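Local coordinates for beta-galactosidase/beta-glucuronidase (PDB 6MVF), which binds FMN and, as a family 2 glycoside hydrolase of a human gut bacterium, probably removes glucuronic acid from beta-glucuronides, at residues A[635-640]-A[646-651]. Numbering follows the deposited sequence.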
ATOM      1  N   PHE A 635     -30.311 -17.748 -31.619  1.00 38.90           N
ATOM      2  CA  PHE A 635     -29.645 -16.684 -30.880  1.00 34.65           C
ATOM      3  C   PHE A 635     -29.240 -15.553 -31.813  1.00 33.45           C
ATOM      4  O   PHE A 635     -28.938 -15.770 -32.988  1.00 32.94           O
ATOM      5  CB  PHE A 635     -28.426 -17.228 -30.133  1.00 31.58           C
ATOM      6  CG  PHE A 635     -28.789 -18.056 -28.949  1.00 34.30           C
ATOM      7  CD1 PHE A 635     -29.282 -17.457 -27.801  1.00 35.90           C
ATOM      8  CD2 PHE A 635     -28.667 -19.440 -28.987  1.00 37.66           C
ATOM      9  CE1 PHE A 635     -29.641 -18.216 -26.701  1.00 35.07           C
ATOM     10  CE2 PHE A 635     -29.026 -20.213 -27.903  1.00 33.77           C
ATOM     11  CZ  PHE A 635     -29.515 -19.599 -26.754  1.00 39.86           C
ATOM     12  N   ASN A 636     -29.253 -14.330 -31.275  1.00 35.56           N
ATOM     13  CA  ASN A 636     -29.018 -13.121 -32.057  1.00 30.77           C
ATOM     14  C   ASN A 636     -28.015 -12.248 -31.336  1.00 30.57           C
ATOM     15  O   ASN A 636     -28.208 -11.923 -30.164  1.00 34.04           O
ATOM     16  CB  ASN A 636     -30.306 -12.322 -32.272  1.00 32.36           C
ATOM     17  CG  ASN A 636     -31.341 -13.080 -33.088  1.00 35.54           C
ATOM     18  OD1 ASN A 636     -31.460 -12.889 -34.300  1.00 39.06           O
ATOM     19  ND2 ASN A 636     -32.094 -13.940 -32.426  1.00 33.28           N
ATOM     20  N   VAL A 637     -26.966 -11.851 -32.038  1.00 32.19           N
ATOM     21  CA  VAL A 637     -26.039 -10.849 -31.536  1.00 29.31           C
ATOM     22  C   VAL A 637     -26.589  -9.474 -31.903  1.00 29.66           C
ATOM     23  O   VAL A 637     -26.739  -9.156 -33.086  1.00 35.73           O
ATOM     24  CB  VAL A 637     -24.631 -11.054 -32.117  1.00 29.10           C
ATOM     25  CG1 VAL A 637     -23.739  -9.847 -31.801  1.00 26.96           C
ATOM     26  CG2 VAL A 637     -24.030 -12.328 -31.581  1.00 26.45           C
ATOM     27  N   LEU A 638     -26.894  -8.655 -30.897  1.00 30.34           N
ATOM     28  CA  LEU A 638     -27.299  -7.273 -31.120  1.00 27.39           C
ATOM     29  C   LEU A 638     -26.113  -6.377 -30.792  1.00 29.38           C
ATOM     30  O   LEU A 638     -25.597  -6.398 -29.666  1.00 21.89           O
ATOM     31  CB  LEU A 638     -28.526  -6.895 -30.290  1.00 31.32           C
ATOM     32  CG  LEU A 638     -29.927  -7.361 -30.742  1.00 27.26           C
ATOM     33  CD1 LEU A 638     -30.270  -6.811 -32.098  1.00 28.77           C
ATOM     34  CD2 LEU A 638     -30.017  -8.865 -30.763  1.00 29.45           C
ATOM     35  N   MET A 639     -25.655  -5.625 -31.787  1.00 28.68           N
ATOM     36  CA  MET A 639     -24.546  -4.705 -31.612  1.00 28.42           C
ATOM     37  C   MET A 639     -24.982  -3.302 -32.001  1.00 29.86           C
ATOM     38  O   MET A 639     -25.427  -3.078 -33.132  1.00 30.03           O
ATOM     39  CB  MET A 639     -23.329  -5.133 -32.437  1.00 29.04           C
ATOM     40  CG  MET A 639     -22.159  -4.190 -32.210  1.00 31.93           C
ATOM     41  SD  MET A 639     -20.676  -4.708 -33.045  1.00 41.98           S
ATOM     42  CE  MET A 639     -21.123  -4.518 -34.767  1.00 32.67           C
ATOM     43  N   ALA A 640     -24.856  -2.365 -31.066  1.00 29.14           N
ATOM     44  CA  ALA A 640     -25.158  -0.963 -31.313  1.00 28.82           C
ATOM     45  C   ALA A 640     -23.847  -0.194 -31.401  1.00 34.57           C
ATOM     46  O   ALA A 640     -23.010  -0.277 -30.495  1.00 33.57           O
ATOM     47  CB  ALA A 640     -26.071  -0.385 -30.235  1.00 22.97           C
ATOM     48  N   LYS A 646     -19.264   1.099 -28.538  1.00 32.29           N
ATOM     49  CA  LYS A 646     -20.113   0.042 -29.054  1.00 27.58           C
ATOM     50  C   LYS A 646     -20.707  -0.722 -27.884  1.00 31.67           C
ATOM     51  O   LYS A 646     -20.180  -0.704 -26.768  1.00 28.02           O
ATOM     52  CB  LYS A 646     -19.343  -0.908 -29.979  1.00 32.39           C
ATOM     53  CG  LYS A 646     -18.837  -0.230 -31.224  1.00 32.01           C
ATOM     54  CD  LYS A 646     -17.984  -1.150 -32.077  1.00 30.38           C
ATOM     55  CE  LYS A 646     -17.499  -0.386 -33.294  1.00 26.72           C
ATOM     56  NZ  LYS A 646     -16.368  -1.026 -33.979  1.00 34.15           N
ATOM     57  N   ASP A 647     -21.840  -1.373 -28.145  1.00 32.63           N
ATOM     58  CA  ASP A 647     -22.430  -2.273 -27.170  1.00 30.60           C
ATOM     59  C   ASP A 647     -22.899  -3.534 -27.879  1.00 31.67           C
ATOM     60  O   ASP A 647     -23.189  -3.512 -29.076  1.00 29.72           O
ATOM     61  CB  ASP A 647     -23.592  -1.621 -26.410  1.00 34.45           C
ATOM     62  CG  ASP A 647     -23.986  -2.415 -25.157  1.00 42.45           C
ATOM     63  OD1 ASP A 647     -23.165  -3.258 -24.673  1.00 42.15           O
ATOM     64  OD2 ASP A 647     -25.118  -2.200 -24.670  1.00 37.19           O
ATOM     65  N   SER A 648     -22.964  -4.634 -27.130  1.00 27.30           N
ATOM     66  CA  SER A 648     -23.303  -5.931 -27.697  1.00 29.78           C
ATOM     67  C   SER A 648     -23.998  -6.791 -26.649  1.00 32.23           C
ATOM     68  O   SER A 648     -23.509  -6.931 -25.523  1.00 28.24           O
ATOM     69  CB  SER A 648     -22.054  -6.655 -28.226  1.00 28.77           C
ATOM     70  OG  SER A 648     -22.296  -8.051 -28.386  1.00 28.60           O
ATOM     71  N   ILE A 649     -25.151  -7.347 -27.014  1.00 22.88           N
ATOM     72  CA  ILE A 649     -25.843  -8.313 -26.181  1.00 26.51           C
ATOM     73  C   ILE A 649     -26.332  -9.454 -27.070  1.00 30.12           C
ATOM     74  O   ILE A 649     -26.311  -9.379 -28.299  1.00 28.14           O
ATOM     75  CB  ILE A 649     -27.010  -7.683 -25.399  1.00 25.02           C
ATOM     76  CG1 ILE A 649     -28.245  -7.549 -26.285  1.00 21.24           C
ATOM     77  CG2 ILE A 649     -26.607  -6.317 -24.831  1.00 28.30           C
ATOM     78  CD1 ILE A 649     -29.387  -6.867 -25.583  1.00 24.77           C
ATOM     79  N   THR A 650     -26.764 -10.531 -26.431  1.00 30.66           N
ATOM     80  CA  THR A 650     -27.304 -11.682 -27.135  1.00 30.84           C
ATOM     81  C   THR A 650     -28.745 -11.895 -26.703  1.00 28.52           C
ATOM     82  O   THR A 650     -29.047 -11.903 -25.502  1.00 24.45           O
ATOM     83  CB  THR A 650     -26.475 -12.938 -26.872  1.00 28.46           C
ATOM     84  OG1 THR A 650     -25.124 -12.710 -27.291  1.00 25.74           O
ATOM     85  CG2 THR A 650     -27.062 -14.110 -27.638  1.00 27.92           C
ATOM     86  N   LEU A 651     -29.626 -12.031 -27.683  1.00 28.10           N
ATOM     87  CA  LEU A 651     -31.032 -12.310 -27.460  1.00 29.26           C
ATOM     88  C   LEU A 651     -31.376 -13.625 -28.140  1.00 34.64           C
ATOM     89  O   LEU A 651     -30.664 -14.084 -29.042  1.00 32.00           O
ATOM     90  CB  LEU A 651     -31.919 -11.176 -27.991  1.00 30.23           C
ATOM     91  CG  LEU A 651     -31.779  -9.829 -27.248  1.00 33.34           C
ATOM     92  CD1 LEU A 651     -32.799  -8.822 -27.739  1.00 27.20           C
ATOM     93  CD2 LEU A 651     -31.878  -9.976 -25.717  1.00 27.91           C
TER
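Leu651 O accepts the backbone N-H of Asn636 over 2.7 Å, with the donor lying nearly on the line of the carbonyl bond. The return bond, from Leu651 N to Asn636 O, is straighter, at 163° about the hydrogen. Leu638 with Ile649 and Ala640 with Asp647 repeat this two-bond exchange. Between them come the non-hydrogen-bonded pairs Val637-Thr650 and Met639-Ser648. The two strands form an antiparallel beta hairpin within a mixed sheet; strand 606-611 flanks 635-641 on its other edge, and Ile649 and Thr650 continue the sheet into a strand of the second subunit. On one face Leu638 and Leu651 meet almost at right angles, CD2 of Leu638 resting 4.0 Å from CG of Leu651. CB of Leu638 also touches CG1 of Ile649, and these branched apolar groups suit a face that Leu631 and Ile583 help to cover. Its buried polar groups are satisfied: Asn636 OD1 takes the N-H of Asp632, Asp647 OD2 that of Ile583 and, weakly, Asp647 OD1 that of Ser648. On the opposite face Ser648 OG and Thr650 OG1 bond to main-chain oxygens of Tyr239 and Ser237 of the second subunit, while Val637 and Met639 pack on its Tyr239 and Pro241. A chi1 of -59° sets Thr650 OG1 beside the backbone N and CG2 opposite it, where CG2 meets the Phe635 ring obliquely, 4.0 Å from Phe635 CD1. Lys646, extended beyond CG, reaches a salt bridge with Asp242 of the second subunit.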